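Local coordinates for NDP-N-acetyl-D-galactosaminuronic acid dehydrogenase (PDB 3G79), which probably catalyses the NAD-dependent two-step oxidation of UDP-N-acetylmannosamine to its uronic acid, using two NAD, at residues F96-I99 with S100-D103; K135-K138 with P139-V143; G260-V263 with Y264-R267; I249-L252 with A253-C256. All blocks are in the same frame, centred on the assembly; numbering follows the deposited sequence.

Contact 1. Residues F96-I99 with S100-D103; sequences FSRI and SELD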
ATOM      1  N   PHE A  96     -40.901   1.029 -22.440  1.00 31.16           N
ATOM      2  CA  PHE A  96     -39.955  -0.030 -22.122  1.00 29.86           C
ATOM      3  C   PHE A  96     -40.026  -1.278 -22.996  1.00 29.20           C
ATOM      4  O   PHE A  96     -39.028  -2.042 -23.112  1.00 26.71           O
ATOM      5  CB  PHE A  96     -40.153  -0.412 -20.694  1.00 29.03           C
ATOM      6  CG  PHE A  96     -39.595   0.569 -19.745  1.00 35.96           C
ATOM      7  CD1 PHE A  96     -38.328   0.380 -19.203  1.00 29.43           C
ATOM      8  CD2 PHE A  96     -40.333   1.682 -19.356  1.00 29.47           C
ATOM      9  CE1 PHE A  96     -37.811   1.278 -18.286  1.00 36.18           C
ATOM     10  CE2 PHE A  96     -39.808   2.589 -18.445  1.00 35.87           C
ATOM     11  CZ  PHE A  96     -38.551   2.392 -17.917  1.00 29.16           C
ATOM     12  N   SER A  97     -41.197  -1.466 -23.609  1.00 30.05           N
ATOM     13  CA  SER A  97     -41.461  -2.583 -24.519  1.00 31.21           C
ATOM     14  C   SER A  97     -40.459  -2.596 -25.648  1.00 32.44           C
ATOM     15  O   SER A  97     -40.089  -3.656 -26.143  1.00 33.78           O
ATOM     16  CB  SER A  97     -42.906  -2.546 -25.065  1.00 31.29           C
ATOM     17  OG  SER A  97     -43.015  -1.697 -26.195  1.00 26.10           O
ATOM     18  N   ARG A  98     -40.016  -1.417 -26.049  1.00 33.06           N
ATOM     19  CA  ARG A  98     -38.981  -1.285 -27.083  1.00 34.38           C
ATOM     20  C   ARG A  98     -37.570  -1.786 -26.706  1.00 33.41           C
ATOM     21  O   ARG A  98     -36.649  -1.754 -27.537  1.00 33.39           O
ATOM     22  CB  ARG A  98     -38.828   0.173 -27.478  1.00 36.29           C
ATOM     23  CG  ARG A  98     -40.021   0.822 -28.045  1.00 47.74           C
ATOM     24  CD  ARG A  98     -39.458   1.840 -28.996  1.00 40.13           C
ATOM     25  NE  ARG A  98     -40.227   3.061 -29.032  1.00 48.58           N
ATOM     26  CZ  ARG A  98     -39.811   4.181 -29.614  1.00 42.68           C
ATOM     27  NH1 ARG A  98     -38.607   4.231 -30.220  1.00 47.69           N
ATOM     28  NH2 ARG A  98     -40.634   5.242 -29.590  1.00 49.01           N
ATOM     29  N   ILE A  99     -37.370  -2.168 -25.454  1.00 32.85           N
ATOM     30  CA  ILE A  99     -36.159  -2.907 -25.083  1.00 33.07           C
ATOM     31  C   ILE A  99     -36.086  -4.101 -26.041  1.00 33.68           C
ATOM     32  O   ILE A  99     -35.014  -4.461 -26.571  1.00 34.03           O
ATOM     33  CB  ILE A  99     -36.210  -3.374 -23.594  1.00 32.72           C
ATOM     34  CG1 ILE A  99     -35.981  -2.181 -22.646  1.00 20.89           C
ATOM     35  CG2 ILE A  99     -35.224  -4.513 -23.319  1.00 19.86           C
ATOM     36  CD1 ILE A  99     -36.598  -2.415 -21.274  1.00 32.19           C
ATOM     37  N   SER A 100     -37.251  -4.669 -26.324  1.00 33.46           N
ATOM     38  CA  SER A 100     -37.313  -5.756 -27.277  1.00 33.13           C
ATOM     39  C   SER A 100     -36.558  -5.548 -28.581  1.00 32.68           C
ATOM     40  O   SER A 100     -36.086  -6.533 -29.151  1.00 34.39           O
ATOM     41  CB  SER A 100     -38.734  -6.224 -27.512  1.00 32.89           C
ATOM     42  OG  SER A 100     -39.063  -7.165 -26.506  1.00 43.23           O
ATOM     43  N   GLU A 101     -36.440  -4.309 -29.054  1.00 31.04           N
ATOM     44  CA  GLU A 101     -35.859  -4.077 -30.374  1.00 31.83           C
ATOM     45  C   GLU A 101     -34.310  -4.060 -30.339  1.00 31.95           C
ATOM     46  O   GLU A 101     -33.679  -3.882 -31.369  1.00 32.87           O
ATOM     47  CB  GLU A 101     -36.337  -2.732 -30.963  1.00 33.42           C
ATOM     48  CG  GLU A 101     -37.868  -2.401 -30.918  1.00 42.23           C
ATOM     49  CD  GLU A 101     -38.167  -0.884 -31.103  1.00 34.91           C
ATOM     50  OE1 GLU A 101     -39.327  -0.534 -31.467  1.00 41.79           O
ATOM     51  OE2 GLU A 101     -37.241  -0.057 -30.896  1.00 41.49           O
ATOM     52  N   LEU A 102     -33.697  -4.220 -29.170  1.00 30.62           N
ATOM     53  CA  LEU A 102     -32.272  -3.898 -29.029  1.00 29.75           C
ATOM     54  C   LEU A 102     -31.316  -5.057 -29.082  1.00 27.66           C
ATOM     55  O   LEU A 102     -31.668  -6.183 -28.757  1.00 27.40           O
ATOM     56  CB  LEU A 102     -32.001  -3.143 -27.722  1.00 30.38           C
ATOM     57  CG  LEU A 102     -32.994  -2.048 -27.405  1.00 28.43           C
ATOM     58  CD1 LEU A 102     -32.758  -1.576 -25.986  1.00 30.89           C
ATOM     59  CD2 LEU A 102     -32.798  -0.949 -28.418  1.00 30.62           C
ATOM     60  N   ASP A 103     -30.092  -4.728 -29.476  1.00 27.09           N
ATOM     61  CA  ASP A 103     -28.915  -5.608 -29.349  1.00 25.98           C
ATOM     62  C   ASP A 103     -28.323  -5.599 -27.960  1.00 25.13           C
ATOM     63  O   ASP A 103     -27.815  -6.634 -27.502  1.00 24.17           O
ATOM     64  CB  ASP A 103     -27.849  -5.194 -30.342  1.00 26.04           C
ATOM     65  CG  ASP A 103     -28.292  -5.415 -31.761  1.00 30.98           C
ATOM     66  OD1 ASP A 103     -28.213  -4.463 -32.571  1.00 27.07           O
ATOM     67  OD2 ASP A 103     -28.737  -6.549 -32.051  1.00 26.73           O
TER
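Arg98 and Glu101, three residues apart on a short 3-10 helix, lay their side chains next to each other pointing the same way, while Ile99 and Leu102 turn into the protein. The helix lies in the connection between strands 90-93 and 104-107 of the NAD-binding, Rossmann-type domain. Three i to i+3 bonds join its two halves and the residue that follows: Ser100 N to Ser97 O, Glu101 N to Arg98 O at 3.0 Å, and Leu102 N to Ile99 O at 2.9 Å.

Between Arg98 and Glu101 the carboxylate lies against the arginine methylenes CB, CG and CD and not against the guanidinium nitrogens. Glu101 OE1 comes to 3.4 Å from Arg98 CD, and the carboxylate is turned 43° from the guanidinium plane. Glu101 OE1 stays 4.4 Å from Arg98 NE and well out of that plane, so any attraction between the charges is probably weak, and no N-H points at the oxygen. The Arg98 chain bends at chi2 and chi3, and its NH2 makes a weak, long ion pair with Glu91.

Ile99 is buried against Tyr136 of helix 124-136 and Phe49 of strand 45-49. Ser100 OG hydrogen-bonds to Tyr136 O, tying the turn to the end of that helix. Leu102 folds back over the carbonyl that its own N-H bonds, its CG 3.3 Å from Ile99 O.

Contact 2. Residues K135-K138 with P139-V143; sequences KYLK and PGMLV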
ATOM      1  N   LYS A 135     -38.466  -8.258 -18.380  1.00 29.99           N
ATOM      2  CA  LYS A 135     -39.800  -8.281 -18.929  1.00 31.23           C
ATOM      3  C   LYS A 135     -39.783  -8.307 -20.424  1.00 31.95           C
ATOM      4  O   LYS A 135     -40.669  -8.908 -21.030  1.00 32.43           O
ATOM      5  CB  LYS A 135     -40.578  -7.056 -18.454  1.00 32.05           C
ATOM      6  CG  LYS A 135     -42.048  -7.006 -18.856  1.00 56.85           C
ATOM      7  CD  LYS A 135     -42.954  -6.597 -17.668  1.00 34.24           C
ATOM      8  CE  LYS A 135     -42.617  -5.188 -17.127  1.00 57.33           C
ATOM      9  NZ  LYS A 135     -42.581  -5.117 -15.621  1.00 36.27           N
ATOM     10  N   TYR A 136     -38.789  -7.654 -21.037  1.00 31.56           N
ATOM     11  CA  TYR A 136     -38.818  -7.509 -22.503  1.00 30.67           C
ATOM     12  C   TYR A 136     -37.618  -8.187 -23.197  1.00 28.78           C
ATOM     13  O   TYR A 136     -37.470  -8.156 -24.429  1.00 27.56           O
ATOM     14  CB  TYR A 136     -39.003  -6.039 -22.894  1.00 30.98           C
ATOM     15  CG  TYR A 136     -40.346  -5.466 -22.494  1.00 38.44           C
ATOM     16  CD1 TYR A 136     -41.525  -5.850 -23.166  1.00 32.05           C
ATOM     17  CD2 TYR A 136     -40.460  -4.549 -21.443  1.00 31.39           C
ATOM     18  CE1 TYR A 136     -42.779  -5.341 -22.802  1.00 38.94           C
ATOM     19  CE2 TYR A 136     -41.729  -4.023 -21.070  1.00 38.96           C
ATOM     20  CZ  TYR A 136     -42.872  -4.429 -21.758  1.00 32.09           C
ATOM     21  OH  TYR A 136     -44.108  -3.936 -21.426  1.00 39.45           O
ATOM     22  N   LEU A 137     -36.813  -8.851 -22.373  1.00 27.64           N
ATOM     23  CA  LEU A 137     -35.616  -9.557 -22.821  1.00 26.64           C
ATOM     24  C   LEU A 137     -35.887 -10.561 -23.953  1.00 27.06           C
ATOM     25  O   LEU A 137     -36.868 -11.334 -23.894  1.00 28.05           O
ATOM     26  CB  LEU A 137     -34.936 -10.259 -21.631  1.00 24.86           C
ATOM     27  CG  LEU A 137     -33.534 -10.826 -21.844  1.00 18.59           C
ATOM     28  CD1 LEU A 137     -32.550  -9.721 -22.255  1.00 23.53           C
ATOM     29  CD2 LEU A 137     -33.084 -11.495 -20.573  1.00 24.48           C
ATOM     30  N   LYS A 138     -35.017 -10.538 -24.974  1.00 26.09           N
ATOM     31  CA  LYS A 138     -35.093 -11.448 -26.118  1.00 25.39           C
ATOM     32  C   LYS A 138     -33.779 -12.211 -26.254  1.00 25.76           C
ATOM     33  O   LYS A 138     -32.771 -11.763 -25.776  1.00 27.27           O
ATOM     34  CB  LYS A 138     -35.433 -10.699 -27.413  1.00 24.59           C
ATOM     35  CG  LYS A 138     -36.778  -9.959 -27.381  1.00 50.83           C
ATOM     36  CD  LYS A 138     -37.976 -10.731 -27.964  1.00 26.27           C
ATOM     37  CE  LYS A 138     -38.816 -11.439 -26.889  1.00 51.89           C
ATOM     38  NZ  LYS A 138     -40.283 -11.443 -27.192  1.00 26.84           N
ATOM     39  N   PRO A 139     -33.803 -13.391 -26.882  1.00 25.19           N
ATOM     40  CA  PRO A 139     -32.606 -14.212 -27.101  1.00 25.19           C
ATOM     41  C   PRO A 139     -31.503 -13.461 -27.825  1.00 26.33           C
ATOM     42  O   PRO A 139     -31.787 -12.768 -28.806  1.00 27.59           O
ATOM     43  CB  PRO A 139     -33.125 -15.312 -28.032  1.00 24.67           C
ATOM     44  CG  PRO A 139     -34.600 -15.438 -27.670  1.00 19.84           C
ATOM     45  CD  PRO A 139     -35.061 -14.104 -27.222  1.00 23.94           C
ATOM     46  N   GLY A 140     -30.260 -13.615 -27.376  1.00 25.25           N
ATOM     47  CA  GLY A 140     -29.139 -12.935 -28.002  1.00 25.38           C
ATOM     48  C   GLY A 140     -28.866 -11.488 -27.593  1.00 25.20           C
ATOM     49  O   GLY A 140     -27.824 -10.930 -27.901  1.00 24.91           O
ATOM     50  N   MET A 141     -29.806 -10.871 -26.908  1.00 25.13           N
ATOM     51  CA  MET A 141     -29.555  -9.563 -26.338  1.00 25.05           C
ATOM     52  C   MET A 141     -28.401  -9.595 -25.319  1.00 24.50           C
ATOM     53  O   MET A 141     -28.163 -10.630 -24.667  1.00 24.79           O
ATOM     54  CB  MET A 141     -30.826  -9.092 -25.637  1.00 24.31           C
ATOM     55  CG  MET A 141     -32.012  -8.975 -26.598  1.00 44.72           C
ATOM     56  SD  MET A 141     -33.061  -7.564 -26.244  1.00 20.77           S
ATOM     57  CE  MET A 141     -33.949  -8.132 -24.852  1.00 45.20           C
ATOM     58  N   LEU A 142     -27.712  -8.468 -25.159  1.00 24.00           N
ATOM     59  CA  LEU A 142     -26.749  -8.315 -24.058  1.00 25.44           C
ATOM     60  C   LEU A 142     -27.268  -7.309 -23.006  1.00 24.98           C
ATOM     61  O   LEU A 142     -27.680  -6.215 -23.356  1.00 24.65           O
ATOM     62  CB  LEU A 142     -25.341  -7.907 -24.544  1.00 25.58           C
ATOM     63  CG  LEU A 142     -24.449  -7.286 -23.448  1.00 24.14           C
ATOM     64  CD1 LEU A 142     -23.696  -8.390 -22.700  1.00 26.00           C
ATOM     65  CD2 LEU A 142     -23.419  -6.225 -24.000  1.00 26.18           C
ATOM     66  N   VAL A 143     -27.206  -7.698 -21.733  1.00 23.86           N
ATOM     67  CA  VAL A 143     -27.602  -6.835 -20.641  1.00 23.42           C
ATOM     68  C   VAL A 143     -26.370  -6.487 -19.848  1.00 24.14           C
ATOM     69  O   VAL A 143     -25.536  -7.360 -19.533  1.00 25.37           O
ATOM     70  CB  VAL A 143     -28.662  -7.553 -19.730  1.00 23.71           C
ATOM     71  CG1 VAL A 143     -29.111  -6.672 -18.617  1.00 15.46           C
ATOM     72  CG2 VAL A 143     -29.881  -7.980 -20.545  1.00 14.47           C
TER
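Leu137 and Met141 face each other across a tight turn, their side chains sliding past in opposite directions, with Leu137 CD1 3.8 Å from Met141 CB. CD1 of Leu137 also meets CG2 of Val143 at 3.6 Å, so one methyl of the leucine lies against the strand that follows. That branch gets there because Leu137 sends CG anti to its own nitrogen (chi1 -169°), and the side chain curls toward residues 139-143. The Met141 chain, bent at chi2 and chi3, runs back alongside Lys138, with CG 3.9 Å from Lys138 CB; the modelled place of its terminal methyl is doubtful.

What sets these side chains opposite one another is a type II beta turn from Lys138 to Met141, with Pro139 and Gly140 at its corners. It is closed by Met141 N to Lys138 O, 3.3 Å long with an N-H...O angle of 158°. Gly140 takes the positive phi (83°) expected at the third position of such a turn.

Farther out, Phe174 packs on Leu137 and Leu107 on Val143. Backbone bonds tie Leu142 to Asp103 and Val105, and Met141 and Val143 to Ala175, fixing the new strand between two parallel neighbours. This is the helix-to-strand return of a beta-alpha-beta crossover, strand 104-107, helix 124-136, strand 142-145, in a Rossmann-type nucleotide-binding domain.

Contact 3. Residues G260-V263 with Y264-R267; sequences GINV and YDVR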
ATOM      1  N   GLY A 260       7.933   9.758  20.523  1.00 26.00           N
ATOM      2  CA  GLY A 260       8.362  11.145  20.558  1.00 25.39           C
ATOM      3  C   GLY A 260       9.006  11.577  19.245  1.00 25.82           C
ATOM      4  O   GLY A 260       9.836  12.484  19.252  1.00 26.21           O
ATOM      5  N   ILE A 261       8.614  10.965  18.115  1.00 25.29           N
ATOM      6  CA  ILE A 261       9.179  11.361  16.795  1.00 25.65           C
ATOM      7  C   ILE A 261       8.133  11.887  15.783  1.00 24.57           C
ATOM      8  O   ILE A 261       6.961  11.630  15.925  1.00 25.17           O
ATOM      9  CB  ILE A 261       9.975  10.228  16.128  1.00 25.53           C
ATOM     10  CG1 ILE A 261       9.085   8.980  15.967  1.00 22.96           C
ATOM     11  CG2 ILE A 261      11.258   9.955  16.922  1.00 22.83           C
ATOM     12  CD1 ILE A 261       9.596   7.928  14.929  1.00 26.46           C
ATOM     13  N   ASN A 262       8.577  12.580  14.754  1.00 23.74           N
ATOM     14  CA  ASN A 262       7.688  13.180  13.761  1.00 25.02           C
ATOM     15  C   ASN A 262       7.218  12.183  12.742  1.00 24.72           C
ATOM     16  O   ASN A 262       8.063  11.691  11.978  1.00 25.71           O
ATOM     17  CB  ASN A 262       8.435  14.304  12.995  1.00 26.14           C
ATOM     18  CG  ASN A 262       7.486  15.249  12.265  1.00 35.26           C
ATOM     19  OD1 ASN A 262       6.325  14.904  12.036  1.00 26.65           O
ATOM     20  ND2 ASN A 262       7.969  16.444  11.910  1.00 25.77           N
ATOM     21  N   VAL A 263       5.902  11.908  12.661  1.00 23.37           N
ATOM     22  CA  VAL A 263       5.421  11.008  11.579  1.00 23.48           C
ATOM     23  C   VAL A 263       5.846  11.494  10.181  1.00 23.99           C
ATOM     24  O   VAL A 263       6.156  10.676   9.308  1.00 23.85           O
ATOM     25  CB  VAL A 263       3.876  10.646  11.616  1.00 23.50           C
ATOM     26  CG1 VAL A 263       3.023  11.815  11.254  1.00 18.86           C
ATOM     27  CG2 VAL A 263       3.551   9.476  10.645  1.00 18.15           C
ATOM     28  N   TYR A 264       5.871  12.811   9.975  1.00 24.60           N
ATOM     29  CA  TYR A 264       6.100  13.350   8.631  1.00 25.38           C
ATOM     30  C   TYR A 264       7.522  13.171   8.137  1.00 25.89           C
ATOM     31  O   TYR A 264       7.738  13.061   6.966  1.00 25.73           O
ATOM     32  CB  TYR A 264       5.598  14.786   8.505  1.00 25.83           C
ATOM     33  CG  TYR A 264       4.124  14.837   8.750  1.00 24.91           C
ATOM     34  CD1 TYR A 264       3.217  14.420   7.781  1.00 26.82           C
ATOM     35  CD2 TYR A 264       3.630  15.205   9.979  1.00 26.95           C
ATOM     36  CE1 TYR A 264       1.850  14.416   8.025  1.00 25.18           C
ATOM     37  CE2 TYR A 264       2.272  15.184  10.229  1.00 25.50           C
ATOM     38  CZ  TYR A 264       1.398  14.817   9.248  1.00 26.79           C
ATOM     39  OH  TYR A 264       0.066  14.822   9.531  1.00 25.61           O
ATOM     40  N   ASP A 265       8.476  13.066   9.042  1.00 27.18           N
ATOM     41  CA  ASP A 265       9.848  12.825   8.657  1.00 27.65           C
ATOM     42  C   ASP A 265       9.977  11.349   8.316  1.00 28.22           C
ATOM     43  O   ASP A 265      10.679  10.975   7.370  1.00 28.65           O
ATOM     44  CB  ASP A 265      10.794  13.162   9.808  1.00 27.62           C
ATOM     45  CG  ASP A 265      10.933  14.667  10.061  1.00 42.59           C
ATOM     46  OD1 ASP A 265      10.828  15.516   9.125  1.00 28.06           O
ATOM     47  OD2 ASP A 265      11.188  14.989  11.238  1.00 28.47           O
ATOM     48  N   VAL A 266       9.281  10.510   9.074  1.00 27.68           N
ATOM     49  CA  VAL A 266       9.322   9.076   8.804  1.00 27.43           C
ATOM     50  C   VAL A 266       8.750   8.923   7.428  1.00 27.09           C
ATOM     51  O   VAL A 266       9.442   8.455   6.519  1.00 28.08           O
ATOM     52  CB  VAL A 266       8.663   8.221   9.936  1.00 27.46           C
ATOM     53  CG1 VAL A 266       8.721   6.711   9.652  1.00 14.91           C
ATOM     54  CG2 VAL A 266       9.403   8.507  11.279  1.00 14.66           C
ATOM     55  N   ARG A 267       7.555   9.459   7.249  1.00 26.35           N
ATOM     56  CA  ARG A 267       6.843   9.408   5.978  1.00 26.20           C
ATOM     57  C   ARG A 267       7.616   9.969   4.749  1.00 25.73           C
ATOM     58  O   ARG A 267       7.694   9.301   3.698  1.00 24.92           O
ATOM     59  CB  ARG A 267       5.496  10.102   6.101  1.00 26.73           C
ATOM     60  CG  ARG A 267       4.832  10.195   4.765  1.00 28.01           C
ATOM     61  CD  ARG A 267       3.472  10.808   4.831  1.00 26.71           C
ATOM     62  NE  ARG A 267       2.935  10.674   3.502  1.00 28.33           N
ATOM     63  CZ  ARG A 267       3.296  11.426   2.472  1.00 26.88           C
ATOM     64  NH1 ARG A 267       4.141  12.416   2.643  1.00 28.22           N
ATOM     65  NH2 ARG A 267       2.776  11.197   1.275  1.00 28.99           N
TER
HETATM   66  O   HOH W   1      10.716  17.565  11.689  1.00 30.17           O
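Asn262 and Tyr264 cross with the amide and ring planes nearly perpendicular, 84° apart. The amide oxygen does two things there: OD1 accepts from Tyr264 N at 3.0 Å, the capping bond of an N-cap residue, and lies near the ring plane at its edge, 3.4 Å from Tyr264 CD2. Setting CG anti to the backbone nitrogen (chi1 -162°) swings the Asn262 amide forward over the first turn of helix 263-271.

Val263 takes a face of the same ring. Its CG1 sits 3.8 Å from the Tyr264 ring centroid and 18° off the normal, a CH-pi contact displaced toward the rim. Asp265 crosses Asn262 at about a right angle, its OD2 3.3 Å from Asn262 CB; a water bridges the pair, accepting from Asn262 ND2 and donating to Asp265 OD2. Deeper, Ile261 CD1 and Val266 CG2 touch at 3.7 Å, with the second subunit's Thr229 packed on Ile261 and its Thr234 on Val266.

Below the cap, Arg267 N reaches Val263 O in a nearly straight bond of 2.8 Å. The Asn262 side chain thus serves a backbone N-H at the helix start, where no preceding turn can, and the carboxylate of Asp265 would probably be favoured by the helix dipole at this end.

Contact 4. Residues I249-L252 with A253-C256; sequences INQL and ALYC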
ATOM      1  N   ILE A 249      -0.753   4.467   7.725  1.00 25.70           N
ATOM      2  CA  ILE A 249       0.018   5.603   8.233  1.00 26.86           C
ATOM      3  C   ILE A 249      -0.575   6.050   9.555  1.00 26.67           C
ATOM      4  O   ILE A 249       0.173   6.492  10.431  1.00 26.53           O
ATOM      5  CB  ILE A 249       0.096   6.912   7.362  1.00 28.53           C
ATOM      6  CG1 ILE A 249      -0.776   6.822   6.160  1.00 24.50           C
ATOM      7  CG2 ILE A 249       1.579   7.483   7.191  1.00 23.52           C
ATOM      8  CD1 ILE A 249      -2.182   7.117   6.536  1.00 29.91           C
ATOM      9  N   ASN A 250      -1.909   5.995   9.657  1.00 25.92           N
ATOM     10  CA  ASN A 250      -2.587   6.424  10.862  1.00 25.18           C
ATOM     11  C   ASN A 250      -1.943   5.665  11.984  1.00 25.02           C
ATOM     12  O   ASN A 250      -1.582   6.239  12.991  1.00 24.96           O
ATOM     13  CB  ASN A 250      -4.098   6.134  10.806  1.00 23.81           C
ATOM     14  CG  ASN A 250      -4.871   7.240  10.106  1.00 28.35           C
ATOM     15  OD1 ASN A 250      -4.381   8.364   9.960  1.00 24.72           O
ATOM     16  ND2 ASN A 250      -6.100   6.941   9.690  1.00 23.76           N
ATOM     17  N   GLN A 251      -1.784   4.374  11.776  1.00 25.49           N
ATOM     18  CA  GLN A 251      -1.107   3.505  12.721  1.00 27.61           C
ATOM     19  C   GLN A 251       0.332   3.939  13.003  1.00 27.50           C
ATOM     20  O   GLN A 251       0.785   3.886  14.146  1.00 29.20           O
ATOM     21  CB  GLN A 251      -1.099   2.081  12.184  1.00 30.73           C
ATOM     22  CG  GLN A 251      -0.091   1.194  12.824  1.00 46.84           C
ATOM     23  CD  GLN A 251      -0.626   0.481  14.013  1.00 34.52           C
ATOM     24  OE1 GLN A 251      -1.298   1.072  14.887  1.00 46.24           O
ATOM     25  NE2 GLN A 251      -0.319  -0.819  14.084  1.00 47.33           N
ATOM     26  N   LEU A 252       1.046   4.384  11.989  1.00 25.86           N
ATOM     27  CA  LEU A 252       2.442   4.712  12.200  1.00 27.06           C
ATOM     28  C   LEU A 252       2.452   6.000  13.017  1.00 29.26           C
ATOM     29  O   LEU A 252       3.305   6.176  13.894  1.00 29.86           O
ATOM     30  CB  LEU A 252       3.171   4.888  10.875  1.00 25.54           C
ATOM     31  CG  LEU A 252       4.655   4.683  10.632  1.00 36.50           C
ATOM     32  CD1 LEU A 252       5.160   5.975  10.018  1.00 24.97           C
ATOM     33  CD2 LEU A 252       5.531   4.148  11.833  1.00 23.74           C
ATOM     34  N   ALA A 253       1.459   6.857  12.748  1.00 28.45           N
ATOM     35  CA  ALA A 253       1.276   8.068  13.519  1.00 27.46           C
ATOM     36  C   ALA A 253       1.113   7.742  15.016  1.00 26.03           C
ATOM     37  O   ALA A 253       1.837   8.292  15.824  1.00 26.52           O
ATOM     38  CB  ALA A 253       0.093   8.922  12.966  1.00 26.47           C
ATOM     39  N   LEU A 254       0.209   6.841  15.387  1.00 24.75           N
ATOM     40  CA  LEU A 254       0.152   6.406  16.793  1.00 24.96           C
ATOM     41  C   LEU A 254       1.534   5.930  17.309  1.00 24.31           C
ATOM     42  O   LEU A 254       1.990   6.397  18.303  1.00 24.64           O
ATOM     43  CB  LEU A 254      -0.936   5.356  17.029  1.00 25.07           C
ATOM     44  CG  LEU A 254      -2.291   5.758  16.475  1.00 23.29           C
ATOM     45  CD1 LEU A 254      -3.273   4.621  16.484  1.00 25.46           C
ATOM     46  CD2 LEU A 254      -2.839   6.900  17.263  1.00 24.69           C
ATOM     47  N   TYR A 255       2.234   5.080  16.572  1.00 24.81           N
ATOM     48  CA  TYR A 255       3.579   4.651  16.973  1.00 25.13           C
ATOM     49  C   TYR A 255       4.561   5.810  17.123  1.00 24.86           C
ATOM     50  O   TYR A 255       5.420   5.790  18.004  1.00 23.35           O
ATOM     51  CB  TYR A 255       4.111   3.605  15.988  1.00 26.33           C
ATOM     52  CG  TYR A 255       3.516   2.226  16.188  1.00 37.79           C
ATOM     53  CD1 TYR A 255       3.971   1.120  15.449  1.00 27.73           C
ATOM     54  CD2 TYR A 255       2.521   2.015  17.128  1.00 26.82           C
ATOM     55  CE1 TYR A 255       3.433  -0.156  15.650  1.00 38.30           C
ATOM     56  CE2 TYR A 255       1.986   0.768  17.331  1.00 38.39           C
ATOM     57  CZ  TYR A 255       2.437  -0.317  16.594  1.00 27.86           C
ATOM     58  OH  TYR A 255       1.865  -1.555  16.846  1.00 39.45           O
ATOM     59  N   CYS A 256       4.419   6.846  16.283  1.00 25.84           N
ATOM     60  CA  CYS A 256       5.377   7.938  16.311  1.00 26.70           C
ATOM     61  C   CYS A 256       5.137   8.846  17.499  1.00 28.40           C
ATOM     62  O   CYS A 256       6.080   9.440  18.067  1.00 28.98           O
ATOM     63  CB  CYS A 256       5.362   8.740  15.020  1.00 25.93           C
ATOM     64  SG  CYS A 256       6.270   7.934  13.768  1.00 25.05           S
TER
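Residues 249-256 are continuous alpha helix, part of helix 228-258 in the central domain of the UDP-glucose/GDP-mannose dehydrogenase family, linked by four i to i+4 bonds, from Ala253 N to Ile249 O (2.7 Å) through to Cys256 N to Leu252 O, whose N-H...O angle drops to 136°. Two groups of side chains meet along it.

Gln251 and Tyr255 form the first. The amide of Gln251 lies over one face of the Tyr255 ring, near its hydroxyl end, with CD 4.1 Å above the plane. This is a loose overlap, the planes tilted 27°: NE2 of Gln251 comes to 3.8 Å from Tyr255 CZ. Although the bond to CB of Gln251 points away from the next turn, a bend at chi2 (90°) brings the amide round. The Tyr255 hydroxyl is hydrogen-bonded to Glu302 of the second subunit, which would limit the swing of the ring.

Leu252 touches two residues, more thinly: its CD2 lies 4.4 Å from Tyr255 CB and 4.3 Å from Cys256 SG. Ala253, whose CB sits 3.2 Å from Asn250 O, presents a small surface to Ile468.

The segment is buried from several directions. Helix 321-345 covers Asn250 and Leu254 through Met332, helix 263-271 packs Val263 and Val266 on Leu252, and the second subunit lays Tyr314 on Gln251 and Leu254, with its Tyr322 against Leu252.

Overall arrangement
The four contacts fall into two distant pairs. Contacts 1 and 2 lie in the NAD-binding domain, centres about 8 Å apart, and serve neighbouring parallel strands: contact 1 leads into strand 104-107, and contact 2 runs into the first residues of strand 142-145, where Asp103 and Leu142 are joined through their backbones. Contacts 4 and 3 follow in that order along the chain, in the central domain, with centres about 9 Å apart at the end of the long helix 228-258 and the start of helix 263-271. Centres of the two pairs are separated by 53 to 61 Å. The first pair thus belongs to the nucleotide-binding sheet, whereas both members of the second touch the other subunit and help form the dimer interface.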